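Local coordinates for protein aromatic-amino-acid transaminase TyrB (Burkholderia cenocepacia K56-2Valvano, PDB 4WD2) that probably catalyses the pyridoxal phosphate-dependent, reversible transfer of amino groups between aromatic amino acids and 2-oxo acids, at residues E59-L64 / Q295-K300; A85-V90 / G101-L106; N153-Y158 / V183-C188; R328-I333 / M355-G360. One frame throughout, in Å; residues are numbered along the deposited sequence. Where two conformers were deposited one is given.

Contact 1 of 4, residues E59-L64 / Q295-K300; sequences EAETAL and QTYGAK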
loop_
_atom_site.group_PDB
_atom_site.type_symbol
_atom_site.label_atom_id
_atom_site.label_comp_id
_atom_site.label_asym_id
_atom_site.label_seq_id
_atom_site.Cartn_x
_atom_site.Cartn_y
_atom_site.Cartn_z
ATOM N N GLU A 59 16.216 -11.177 -15.348
ATOM C CA GLU A 59 15.761 -11.926 -16.511
ATOM C C GLU A 59 14.244 -11.843 -16.679
ATOM O O GLU A 59 13.747 -11.750 -17.797
ATOM C CB GLU A 59 16.204 -13.389 -16.401
ATOM N N ALA A 60 13.513 -11.879 -15.568
ATOM C CA ALA A 60 12.058 -11.737 -15.592
ATOM C C ALA A 60 11.638 -10.346 -16.058
ATOM O O ALA A 60 10.724 -10.203 -16.879
ATOM C CB ALA A 60 11.474 -12.021 -14.213
ATOM N N GLU A 61 12.299 -9.328 -15.509
ATOM C CA GLU A 61 12.051 -7.939 -15.876
ATOM C C GLU A 61 12.289 -7.710 -17.363
ATOM O O GLU A 61 11.504 -7.026 -18.033
ATOM C CB GLU A 61 12.940 -7.009 -15.049
ATOM C CG GLU A 61 12.528 -6.903 -13.600
ATOM C CD GLU A 61 13.532 -6.139 -12.766
ATOM O OE1 GLU A 61 14.689 -6.001 -13.211
ATOM O OE2 GLU A 61 13.168 -5.681 -11.660
ATOM N N THR A 62 13.374 -8.285 -17.872
ATOM C CA THR A 62 13.670 -8.261 -19.301
ATOM C C THR A 62 12.513 -8.833 -20.125
ATOM O O THR A 62 12.091 -8.234 -21.117
ATOM C CB THR A 62 14.959 -9.048 -19.621
ATOM O OG1 THR A 62 16.100 -8.326 -19.138
ATOM C CG2 THR A 62 15.109 -9.258 -21.125
ATOM N N ALA A 63 11.999 -9.990 -19.713
ATOM C CA ALA A 63 10.903 -10.630 -20.436
ATOM C C ALA A 63 9.615 -9.814 -20.334
ATOM O O ALA A 63 8.884 -9.673 -21.314
ATOM C CB ALA A 63 10.678 -12.039 -19.920
ATOM N N LEU A 64 9.344 -9.272 -19.151
ATOM C CA LEU A 64 8.139 -8.475 -18.934
ATOM C C LEU A 64 8.160 -7.183 -19.745
ATOM O O LEU A 64 7.110 -6.661 -20.122
ATOM C CB LEU A 64 7.975 -8.155 -17.446
ATOM C CG LEU A 64 7.644 -9.344 -16.541
ATOM C CD1 LEU A 64 7.843 -8.974 -15.080
ATOM C CD2 LEU A 64 6.223 -9.839 -16.786
ATOM N N GLN A 295 -0.343 -3.316 -6.237
ATOM C CA GLN A 295 0.307 -2.909 -7.481
ATOM C C GLN A 295 0.764 -4.093 -8.324
ATOM O O GLN A 295 0.860 -5.231 -7.852
ATOM C CB GLN A 295 1.498 -1.981 -7.195
ATOM C CG GLN A 295 2.801 -2.675 -6.799
ATOM C CD GLN A 295 2.812 -3.175 -5.355
ATOM O OE1 GLN A 295 1.770 -3.428 -4.755
ATOM N NE2 GLN A 295 4.001 -3.313 -4.794
ATOM N N THR A 296 1.055 -3.800 -9.583
ATOM C CA THR A 296 1.200 -4.831 -10.598
ATOM C C THR A 296 2.649 -5.233 -10.847
ATOM O O THR A 296 2.960 -6.412 -10.964
ATOM C CB THR A 296 0.570 -4.359 -11.925
ATOM O OG1 THR A 296 -0.839 -4.171 -11.745
ATOM C CG2 THR A 296 0.803 -5.367 -13.036
ATOM N N TYR A 297 3.532 -4.247 -10.928
ATOM C CA TYR A 297 4.883 -4.498 -11.416
ATOM C C TYR A 297 5.625 -5.579 -10.618
ATOM O O TYR A 297 5.955 -6.632 -11.164
ATOM C CB TYR A 297 5.696 -3.206 -11.421
ATOM C CG TYR A 297 7.041 -3.403 -12.065
ATOM C CD1 TYR A 297 8.191 -3.480 -11.300
ATOM C CD2 TYR A 297 7.152 -3.553 -13.442
ATOM C CE1 TYR A 297 9.424 -3.677 -11.885
ATOM C CE2 TYR A 297 8.383 -3.758 -14.040
ATOM C CZ TYR A 297 9.516 -3.814 -13.255
ATOM O OH TYR A 297 10.749 -4.015 -13.844
ATOM N N GLY A 298 5.880 -5.321 -9.338
ATOM C CA GLY A 298 6.574 -6.276 -8.485
ATOM C C GLY A 298 5.952 -7.669 -8.417
ATOM O O GLY A 298 6.665 -8.680 -8.381
ATOM N N ALA A 299 4.626 -7.735 -8.396
ATOM C CA ALA A 299 3.937 -9.023 -8.347
ATOM C C ALA A 299 4.100 -9.822 -9.651
ATOM O O ALA A 299 4.216 -11.047 -9.625
ATOM C CB ALA A 299 2.463 -8.820 -8.033
ATOM N N LYS A 300 4.102 -9.129 -10.787
ATOM C CA LYS A 300 4.370 -9.769 -12.072
ATOM C C LYS A 300 5.766 -10.370 -12.098
ATOM O O LYS A 300 5.954 -11.474 -12.597
ATOM C CB LYS A 300 4.216 -8.776 -13.228
ATOM C CG LYS A 300 2.780 -8.440 -13.605
ATOM C CD LYS A 300 2.039 -9.626 -14.219
ATOM C CE LYS A 300 0.816 -9.158 -15.003
ATOM N NZ LYS A 300 -0.101 -10.277 -15.383
#
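Glu61 and Tyr297 meet at about a right angle: the glutamate side chain runs across the outer end of the tyrosine, and its CG lies 3.4 Å from Tyr297 OH. The carboxylate is tilted by 32° from the ring plane, and Glu61 OE2 stays 3.7 Å from Tyr297 OH, so the aliphatic part of the glutamate does the closest touching. Tyr297 reaches that far because its ring swings out anti to the backbone N (chi1 -174°), away from its own helix and across the gap to helix 55-65. Behind that ring lies the dimer interface of this class I/II aminotransferase: Tyr297 stacks on Tyr297 of the second subunit, and its backbone N hydrogen-bonds Glu261 OE1 of that subunit. One turn along each helix the contact becomes apolar. Leu64 sends CD1 against the backbone of Lys300, 3.9 Å from Lys300 C, and alongside the root of its side chain, with Leu64 CD1 4.1 Å from Lys300 CB. The lysine then bends at its second torsion and carries its amino end away from Leu64. Both Glu61 and Leu64 also rest on Val301, the next residue of helix 297-307.

Contact 2 of 4, residues A85-V90 / G101-L106; sequences AVQSLV and GRIATL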
loop_
_atom_site.group_PDB
_atom_site.type_symbol
_atom_site.label_atom_id
_atom_site.label_comp_id
_atom_site.label_asym_id
_atom_site.label_seq_id
_atom_site.Cartn_x
_atom_site.Cartn_y
_atom_site.Cartn_z
ATOM N N ALA A 85 1.247 -18.944 -6.425
ATOM C CA ALA A 85 2.684 -19.182 -6.354
ATOM C C ALA A 85 3.194 -18.946 -4.936
ATOM O O ALA A 85 3.972 -19.733 -4.407
ATOM C CB ALA A 85 3.420 -18.292 -7.334
ATOM N N VAL A 86 2.751 -17.856 -4.324
ATOM C CA VAL A 86 3.149 -17.537 -2.961
ATOM C C VAL A 86 2.696 -18.606 -1.975
ATOM O O VAL A 86 3.458 -19.018 -1.100
ATOM C CB VAL A 86 2.591 -16.173 -2.532
ATOM C CG1 VAL A 86 2.755 -15.967 -1.034
ATOM C CG2 VAL A 86 3.286 -15.081 -3.303
ATOM N N GLN A 87 1.454 -19.061 -2.122
ATOM C CA GLN A 87 0.906 -20.067 -1.218
ATOM C C GLN A 87 1.684 -21.379 -1.328
ATOM O O GLN A 87 2.008 -22.019 -0.320
ATOM C CB GLN A 87 -0.573 -20.296 -1.516
ATOM C CG GLN A 87 -1.276 -21.126 -0.468
ATOM C CD GLN A 87 -2.661 -21.508 -0.901
ATOM O OE1 GLN A 87 -2.869 -22.565 -1.495
ATOM N NE2 GLN A 87 -3.618 -20.644 -0.621
ATOM N N SER A 88 1.995 -21.761 -2.560
ATOM C CA SER A 88 2.791 -22.958 -2.830
ATOM C C SER A 88 4.210 -22.840 -2.262
ATOM O O SER A 88 4.741 -23.784 -1.674
ATOM C CB SER A 88 2.852 -23.217 -4.334
ATOM O OG SER A 88 3.537 -24.423 -4.607
ATOM N N LEU A 89 4.827 -21.680 -2.444
ATOM C CA LEU A 89 6.178 -21.460 -1.939
ATOM C C LEU A 89 6.235 -21.553 -0.421
ATOM O O LEU A 89 7.142 -22.165 0.139
ATOM C CB LEU A 89 6.699 -20.093 -2.387
ATOM C CG LEU A 89 8.001 -19.624 -1.741
ATOM C CD1 LEU A 89 9.179 -20.495 -2.165
ATOM C CD2 LEU A 89 8.256 -18.169 -2.104
ATOM N N VAL A 90 5.263 -20.938 0.243
ATOM C CA VAL A 90 5.257 -20.874 1.701
ATOM C C VAL A 90 4.907 -22.207 2.365
ATOM O O VAL A 90 5.576 -22.619 3.311
ATOM C CB VAL A 90 4.281 -19.798 2.205
ATOM C CG1 VAL A 90 4.128 -19.873 3.727
ATOM C CG2 VAL A 90 4.764 -18.419 1.794
ATOM N N GLY A 101 -8.139 -26.522 0.405
ATOM C CA GLY A 101 -8.661 -25.172 0.293
ATOM C C GLY A 101 -8.862 -24.439 1.611
ATOM O O GLY A 101 -9.720 -23.551 1.708
ATOM N N ARG A 102 -8.070 -24.799 2.616
ATOM C CA ARG A 102 -8.188 -24.213 3.949
ATOM C C ARG A 102 -7.356 -22.952 4.146
ATOM O O ARG A 102 -7.317 -22.408 5.246
ATOM C CB ARG A 102 -7.780 -25.232 5.011
ATOM C CG ARG A 102 -8.746 -26.380 5.192
ATOM C CD ARG A 102 -8.384 -27.198 6.426
ATOM N NE ARG A 102 -7.198 -28.034 6.226
ATOM C CZ ARG A 102 -7.243 -29.333 5.932
ATOM N NH1 ARG A 102 -8.417 -29.944 5.804
ATOM N NH2 ARG A 102 -6.117 -30.024 5.770
ATOM N N ILE A 103 -6.683 -22.494 3.093
ATOM C CA ILE A 103 -5.798 -21.331 3.203
ATOM C C ILE A 103 -6.262 -20.155 2.353
ATOM O O ILE A 103 -6.339 -20.262 1.136
ATOM C CB ILE A 103 -4.355 -21.669 2.775
ATOM C CG1 ILE A 103 -3.819 -22.887 3.522
ATOM C CG2 ILE A 103 -3.434 -20.478 3.010
ATOM C CD1 ILE A 103 -2.464 -23.330 3.007
ATOM N N ALA A 104 -6.569 -19.032 2.993
ATOM C CA ALA A 104 -6.842 -17.799 2.263
ATOM C C ALA A 104 -5.545 -17.021 2.071
ATOM O O ALA A 104 -4.921 -16.619 3.049
ATOM C CB ALA A 104 -7.882 -16.942 3.003
ATOM N N THR A 105 -5.140 -16.819 0.817
ATOM C CA THR A 105 -3.920 -16.071 0.502
ATOM C C THR A 105 -4.182 -14.855 -0.396
ATOM O O THR A 105 -4.907 -14.949 -1.394
ATOM C CB THR A 105 -2.874 -16.969 -0.192
ATOM O OG1 THR A 105 -2.496 -18.030 0.689
ATOM C CG2 THR A 105 -1.629 -16.167 -0.569
ATOM N N LEU A 106 -3.600 -13.716 -0.031
ATOM C CA LEU A 106 -3.640 -12.531 -0.882
ATOM C C LEU A 106 -2.282 -11.839 -0.976
ATOM O O LEU A 106 -1.418 -11.988 -0.105
ATOM C CB LEU A 106 -4.688 -11.528 -0.382
ATOM C CG LEU A 106 -4.393 -10.784 0.922
ATOM C CD1 LEU A 106 -5.012 -9.394 0.892
ATOM C CD2 LEU A 106 -4.910 -11.572 2.116
#
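Gln87 leaves its helix with CG anti to the backbone N (chi1 -169°) and continues extended, which lays its amide across the side chains of Ile103 and Thr105 on the strand. Thr105 answers by placing OG1 beside its own backbone N, with CG2 anti to that N. The two polar ends then meet in a well-aligned hydrogen bond: Gln87 NE2 donates to Thr105 OG1 over 3.1 Å at 167°, and the acceptor lies practically in the amide plane. Gln87 NE2 is also 3.6 Å from Ile103 CG2, beside the branched side chain, and 3.3 Å from Ile103 O. Nearer the helix, Gln87 CG passes 3.5 Å from Thr105 OG1. Val86 adds a looser apolar touch, with its CG1 4.4 Å from Thr105 CG2.

Each polar group has a further partner. Gln87 OE1 is bonded to Arg98, Gln87 NE2 also to a glycerol probably from the crystallisation liquor, and Thr105 OG1 to Ser267 OG. The amide is thereby gripped at both its oxygen and its nitrogen, which should fix its flip.

The helix segment passes the strand at 8.7 Å between axes, their directions 123° apart. Strand 103-108 is the outermost strand at this end of the mixed sheet, paired antiparallel with strand 264-269. Ile103 and Thr105 face helix 80-91, while Ala104 and Leu106 point to the other face of the sheet, where helix 273-288 packs.

Contact 3 of 4, residues N153-Y158 / V183-C188; sequences NTYPYY and VLLHAC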
loop_
_atom_site.group_PDB
_atom_site.type_symbol
_atom_site.label_atom_id
_atom_site.label_comp_id
_atom_site.label_asym_id
_atom_site.label_seq_id
_atom_site.Cartn_x
_atom_site.Cartn_y
_atom_site.Cartn_z
ATOM N N ASN A 153 1.803 -6.691 24.305
ATOM C CA ASN A 153 2.635 -7.187 25.391
ATOM C C ASN A 153 3.815 -8.008 24.875
ATOM O O ASN A 153 3.951 -8.237 23.674
ATOM C CB ASN A 153 1.794 -8.028 26.355
ATOM C CG ASN A 153 0.464 -7.371 26.696
ATOM O OD1 ASN A 153 0.407 -6.427 27.489
ATOM N ND2 ASN A 153 -0.617 -7.878 26.107
ATOM N N THR A 154 4.673 -8.449 25.790
ATOM C CA THR A 154 5.846 -9.227 25.413
ATOM C C THR A 154 5.890 -10.572 26.130
ATOM O O THR A 154 5.250 -10.758 27.165
ATOM C CB THR A 154 7.155 -8.461 25.713
ATOM O OG1 THR A 154 7.371 -8.408 27.128
ATOM C CG2 THR A 154 7.082 -7.051 25.175
ATOM N N TYR A 155 6.636 -11.512 25.559
ATOM C CA TYR A 155 6.959 -12.763 26.235
ATOM C C TYR A 155 8.481 -12.904 26.268
ATOM O O TYR A 155 9.169 -12.333 25.416
ATOM C CB TYR A 155 6.293 -13.969 25.546
ATOM C CG TYR A 155 6.536 -14.092 24.055
ATOM C CD1 TYR A 155 7.729 -14.608 23.565
ATOM C CD2 TYR A 155 5.554 -13.727 23.137
ATOM C CE1 TYR A 155 7.951 -14.734 22.194
ATOM C CE2 TYR A 155 5.772 -13.844 21.760
ATOM C CZ TYR A 155 6.972 -14.348 21.303
ATOM O OH TYR A 155 7.202 -14.464 19.957
ATOM N N PRO A 156 9.016 -13.633 27.268
ATOM C CA PRO A 156 10.471 -13.824 27.337
ATOM C C PRO A 156 10.989 -14.501 26.077
ATOM O O PRO A 156 10.307 -15.373 25.533
ATOM C CB PRO A 156 10.659 -14.727 28.561
ATOM C CG PRO A 156 9.444 -14.503 29.390
ATOM C CD PRO A 156 8.324 -14.228 28.424
ATOM N N TYR A 157 12.169 -14.111 25.611
ATOM C CA TYR A 157 12.701 -14.723 24.404
ATOM C C TYR A 157 14.220 -14.739 24.432
ATOM O O TYR A 157 14.826 -15.775 24.677
ATOM C CB TYR A 157 12.183 -13.993 23.155
ATOM C CG TYR A 157 12.442 -14.737 21.855
ATOM C CD1 TYR A 157 11.598 -15.754 21.435
ATOM C CD2 TYR A 157 13.531 -14.421 21.054
ATOM C CE1 TYR A 157 11.826 -16.438 20.249
ATOM C CE2 TYR A 157 13.776 -15.103 19.875
ATOM C CZ TYR A 157 12.918 -16.108 19.474
ATOM O OH TYR A 157 13.162 -16.787 18.295
ATOM N N TYR A 158 14.839 -13.588 24.198
ATOM C CA TYR A 158 16.295 -13.538 24.148
ATOM C C TYR A 158 16.883 -13.701 25.537
ATOM O O TYR A 158 16.350 -13.165 26.518
ATOM C CB TYR A 158 16.781 -12.235 23.517
ATOM C CG TYR A 158 18.284 -12.115 23.451
ATOM C CD1 TYR A 158 19.020 -12.861 22.539
ATOM C CD2 TYR A 158 18.969 -11.250 24.299
ATOM C CE1 TYR A 158 20.399 -12.756 22.477
ATOM C CE2 TYR A 158 20.349 -11.135 24.242
ATOM C CZ TYR A 158 21.056 -11.889 23.331
ATOM O OH TYR A 158 22.424 -11.772 23.271
ATOM N N VAL A 183 -0.437 -14.146 19.110
ATOM C CA VAL A 183 0.975 -14.326 19.417
ATOM C C VAL A 183 1.831 -14.164 18.166
ATOM O O VAL A 183 1.812 -15.012 17.278
ATOM C CB VAL A 183 1.229 -15.713 20.055
ATOM C CG1 VAL A 183 2.681 -15.849 20.496
ATOM C CG2 VAL A 183 0.301 -15.921 21.236
ATOM N N LEU A 184 2.576 -13.064 18.101
ATOM C CA LEU A 184 3.476 -12.799 16.979
ATOM C C LEU A 184 4.736 -13.636 17.119
ATOM O O LEU A 184 5.450 -13.549 18.124
ATOM C CB LEU A 184 3.845 -11.313 16.903
ATOM C CG LEU A 184 3.089 -10.389 15.942
ATOM C CD1 LEU A 184 3.638 -8.977 16.064
ATOM C CD2 LEU A 184 3.192 -10.849 14.498
ATOM N N LEU A 185 5.011 -14.445 16.107
ATOM C CA LEU A 185 6.157 -15.343 16.145
ATOM C C LEU A 185 7.019 -15.189 14.902
ATOM O O LEU A 185 6.499 -15.155 13.788
ATOM C CB LEU A 185 5.683 -16.790 16.277
ATOM C CG LEU A 185 4.822 -17.067 17.511
ATOM C CD1 LEU A 185 3.828 -18.179 17.243
ATOM C CD2 LEU A 185 5.707 -17.413 18.709
ATOM N N HIS A 186 8.332 -15.082 15.091
ATOM C CA HIS A 186 9.250 -15.123 13.967
ATOM C C HIS A 186 9.363 -16.577 13.513
ATOM O O HIS A 186 9.598 -17.466 14.328
ATOM C CB HIS A 186 10.619 -14.560 14.351
ATOM C CG HIS A 186 10.596 -13.113 14.738
ATOM N ND1 HIS A 186 11.380 -12.167 14.115
ATOM C CD2 HIS A 186 9.894 -12.454 15.691
ATOM C CE1 HIS A 186 11.155 -10.983 14.662
ATOM N NE2 HIS A 186 10.260 -11.132 15.623
ATOM N N ALA A 187 9.175 -16.823 12.221
ATOM C CA ALA A 187 9.276 -18.185 11.687
ATOM C C ALA A 187 10.697 -18.730 11.807
ATOM O O ALA A 187 10.907 -19.912 12.083
ATOM C CB ALA A 187 8.828 -18.219 10.235
ATOM N N CYS A 188 11.665 -17.849 11.587
ATOM C CA CYS A 188 13.085 -18.179 11.656
ATOM C C CYS A 188 13.838 -16.882 11.406
ATOM O O CYS A 188 13.207 -15.860 11.129
ATOM C CB CYS A 188 13.477 -19.238 10.624
ATOM S SG CYS A 188 13.234 -18.710 8.924
HETATM O O HOH W 1 9.138 -15.077 18.014
HETATM O O HOH W 2 10.585 -17.254 17.091
HETATM O O HOH W 3 12.890 -16.736 15.011
#
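Strand segments 153-156 and 183-186 run 9.0 Å apart at closest approach with their directions 51° apart, too distant to pair, and Tyr155 bridges the gap with its side chain. Its CG sits between the backbone N and the carbonyl carbon (chi1 52°), and from there the ring extends across to the second strand. At its end, Tyr155 OH donates a short hydrogen bond of 2.7 Å to Leu184 O. The donor lies in the carbonyl plane, with a C=O...donor angle of 155°, and the carbonyl in turn meets the ring at its edge. Two apolar branches approach the phenol obliquely from the same side of its plane: Val183 CG1 is 3.9 Å from Tyr155 CE2, and Leu185 CD2 is 3.5 Å from Tyr155 OH.

Both strands belong to the large mixed sheet of the pyridoxal phosphate-dependent aminotransferase fold, where strand 131-135 lies between them and pairs parallel with each. The chain between the two includes helix 167-175, whose Met170 packs on Tyr155 and Tyr157.

Beyond the direct bond, water takes over. One molecule donates to Tyr155 OH at 2.8 Å and accepts from His186 N at 3.0 Å, so the buried hydroxyl is both donor and acceptor. A second water donates to Tyr157 OH and to His186 O, each at 2.9 Å. Tyr157 OH is further bonded to Val195 O, while the Tyr157 ring stacks on His190.

Contact 4 of 4, residues R328-I333 / M355-G360; sequences RMRQSI and MFTYTG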
loop_
_atom_site.group_PDB
_atom_site.type_symbol
_atom_site.label_atom_id
_atom_site.label_comp_id
_atom_site.label_asym_id
_atom_site.label_seq_id
_atom_site.Cartn_x
_atom_site.Cartn_y
_atom_site.Cartn_z
ATOM N N ARG A 328 29.121 -18.424 5.873
ATOM C CA ARG A 328 30.570 -18.300 5.755
ATOM C C ARG A 328 31.085 -17.112 6.564
ATOM O O ARG A 328 32.121 -17.192 7.221
ATOM C CB ARG A 328 30.988 -18.153 4.294
ATOM C CG ARG A 328 32.487 -18.057 4.112
ATOM C CD ARG A 328 32.904 -18.044 2.654
ATOM N NE ARG A 328 34.347 -17.854 2.541
ATOM C CZ ARG A 328 34.930 -16.686 2.295
ATOM N NH1 ARG A 328 34.193 -15.604 2.116
ATOM N NH2 ARG A 328 36.249 -16.602 2.220
ATOM N N MET A 329 30.349 -16.007 6.529
ATOM C CA MET A 329 30.750 -14.827 7.296
ATOM C C MET A 329 30.618 -15.080 8.796
ATOM O O MET A 329 31.435 -14.609 9.586
ATOM C CB MET A 329 29.924 -13.600 6.892
ATOM C CG MET A 329 30.239 -13.075 5.491
ATOM S SD MET A 329 31.953 -12.543 5.286
ATOM C CE MET A 329 32.717 -13.987 4.533
ATOM N N ARG A 330 29.591 -15.823 9.190
ATOM C CA ARG A 330 29.432 -16.180 10.596
ATOM C C ARG A 330 30.643 -16.978 11.071
ATOM O O ARG A 330 31.207 -16.697 12.126
ATOM C CB ARG A 330 28.139 -16.970 10.817
ATOM C CG ARG A 330 26.874 -16.119 10.724
ATOM C CD ARG A 330 25.630 -16.918 11.104
ATOM N NE ARG A 330 24.434 -16.077 11.122
ATOM C CZ ARG A 330 24.129 -15.241 12.111
ATOM N NH1 ARG A 330 24.931 -15.133 13.163
ATOM N NH2 ARG A 330 23.027 -14.509 12.044
ATOM N N GLN A 331 31.049 -17.964 10.278
ATOM C CA GLN A 331 32.204 -18.777 10.630
ATOM C C GLN A 331 33.496 -17.949 10.605
ATOM O O GLN A 331 34.343 -18.104 11.482
ATOM C CB GLN A 331 32.318 -19.986 9.694
ATOM C CG GLN A 331 33.299 -21.057 10.179
ATOM C CD GLN A 331 32.805 -21.792 11.419
ATOM O OE1 GLN A 331 31.839 -22.559 11.357
ATOM N NE2 GLN A 331 33.458 -21.553 12.553
ATOM N N SER A 332 33.627 -17.054 9.621
ATOM C CA SER A 332 34.824 -16.225 9.481
ATOM C C SER A 332 34.998 -15.269 10.651
ATOM O O SER A 332 36.108 -15.123 11.162
ATOM C CB SER A 332 34.799 -15.427 8.173
ATOM O OG SER A 332 34.786 -16.284 7.043
ATOM N N ILE A 333 33.917 -14.621 11.081
ATOM C CA ILE A 333 34.025 -13.707 12.216
ATOM C C ILE A 333 34.248 -14.514 13.500
ATOM O O ILE A 333 35.054 -14.119 14.339
ATOM C CB ILE A 333 32.786 -12.763 12.353
ATOM C CG1 ILE A 333 33.112 -11.594 13.290
ATOM C CG2 ILE A 333 31.550 -13.496 12.839
ATOM C CD1 ILE A 333 32.074 -10.513 13.279
ATOM N N MET A 355 20.116 -12.731 8.952
ATOM C CA MET A 355 20.952 -11.566 8.691
ATOM C C MET A 355 21.448 -10.864 9.945
ATOM O O MET A 355 22.327 -10.013 9.860
ATOM C CB MET A 355 20.206 -10.563 7.820
ATOM C CG MET A 355 20.130 -10.991 6.375
ATOM S SD MET A 355 19.311 -9.743 5.403
ATOM C CE MET A 355 18.331 -10.787 4.332
ATOM N N PHE A 356 20.906 -11.209 11.105
ATOM C CA PHE A 356 21.262 -10.459 12.307
ATOM C C PHE A 356 21.886 -11.298 13.390
ATOM O O PHE A 356 21.631 -12.494 13.498
ATOM C CB PHE A 356 20.032 -9.758 12.874
ATOM C CG PHE A 356 19.348 -8.868 11.885
ATOM C CD1 PHE A 356 19.915 -7.661 11.519
ATOM C CD2 PHE A 356 18.149 -9.248 11.304
ATOM C CE1 PHE A 356 19.296 -6.839 10.596
ATOM C CE2 PHE A 356 17.528 -8.439 10.382
ATOM C CZ PHE A 356 18.101 -7.227 10.026
ATOM N N THR A 357 22.710 -10.647 14.198
ATOM C CA THR A 357 23.232 -11.254 15.406
ATOM C C THR A 357 23.184 -10.231 16.535
ATOM O O THR A 357 23.470 -9.044 16.335
ATOM C CB THR A 357 24.668 -11.803 15.195
ATOM O OG1 THR A 357 24.619 -13.235 15.120
ATOM C CG2 THR A 357 25.609 -11.405 16.344
ATOM N N TYR A 358 22.746 -10.689 17.703
ATOM C CA TYR A 358 22.842 -9.903 18.924
ATOM C C TYR A 358 24.210 -10.161 19.529
ATOM O O TYR A 358 24.436 -11.224 20.104
ATOM C CB TYR A 358 21.731 -10.278 19.912
ATOM C CG TYR A 358 20.728 -9.171 20.146
ATOM C CD1 TYR A 358 20.387 -8.291 19.126
ATOM C CD2 TYR A 358 20.140 -8.992 21.391
ATOM C CE1 TYR A 358 19.481 -7.271 19.336
ATOM C CE2 TYR A 358 19.230 -7.977 21.611
ATOM C CZ TYR A 358 18.911 -7.116 20.581
ATOM O OH TYR A 358 18.010 -6.104 20.792
ATOM N N THR A 359 25.125 -9.202 19.382
ATOM C CA THR A 359 26.514 -9.403 19.791
ATOM C C THR A 359 26.662 -9.496 21.302
ATOM O O THR A 359 27.644 -10.040 21.803
ATOM C CB THR A 359 27.442 -8.271 19.285
ATOM O OG1 THR A 359 27.007 -7.013 19.814
ATOM C CG2 THR A 359 27.444 -8.208 17.760
ATOM N N GLY A 360 25.697 -8.948 22.027
ATOM C CA GLY A 360 25.790 -8.907 23.471
ATOM C C GLY A 360 26.727 -7.820 23.968
ATOM O O GLY A 360 26.995 -7.730 25.165
#
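Arg330 reaches from the helix to the strand and grips it with both terminal nitrogens. Its chain is extended from CG to NE, which carries the guanidinium edge to the carbonyl of Phe356 and the hydroxyl oxygen of Thr357. Arg330 NH1 donates to Thr357 OG1 at 2.7 Å with a nearly straight angle of 168°. Arg330 NH2 donates to Phe356 O at 2.9 Å and is more bent, 149°. Both acceptors lie in the guanidinium plane, yet seen from the carbonyl of Phe356 the donor stands well above its plane, 57° out of it. Each nitrogen has a second acceptor, Tyr349 O for NH1 and Gly354 O for NH2. Thr357 OG1, besides receiving the arginine, is hydrogen-bonded to Gln352 OE1.

Strand 356-358 forms a small antiparallel sheet with strand 382-384, and the arginine ties that sheet to the long helix 309-338. Four bonds to three backbone carbonyls and one hydroxyl fix the rotation of the buried guanidinium; no carboxylate is among these four acceptors, so the charge is probably stabilised by the dipoles of the three carbonyls and the hydroxyl.

In the fold
Contacts 2 and 3 reach the same mixed sheet, one at its outermost strand 103-108 and the other across strands 152-159 and 182-186; their centres are 23 Å apart. That sheet also holds strands 246-251 and 264-269, and the chain between these two carries Lys254, modified with pyridoxal phosphate as the internal aldimine. Contact 4 lies 21 Å from contact 3, centre to centre, and the two touch directly: the rings of Tyr158 and Tyr358 meet edge-to-face, with Tyr158 CE2 3.6 Å from Tyr358 CD2. Contact 1 lies at the dimer interface, far from contacts 3 and 4 (34 Å between centres) but with atoms about 8 Å from contact 2, whose helix 80-91 follows helix 55-65.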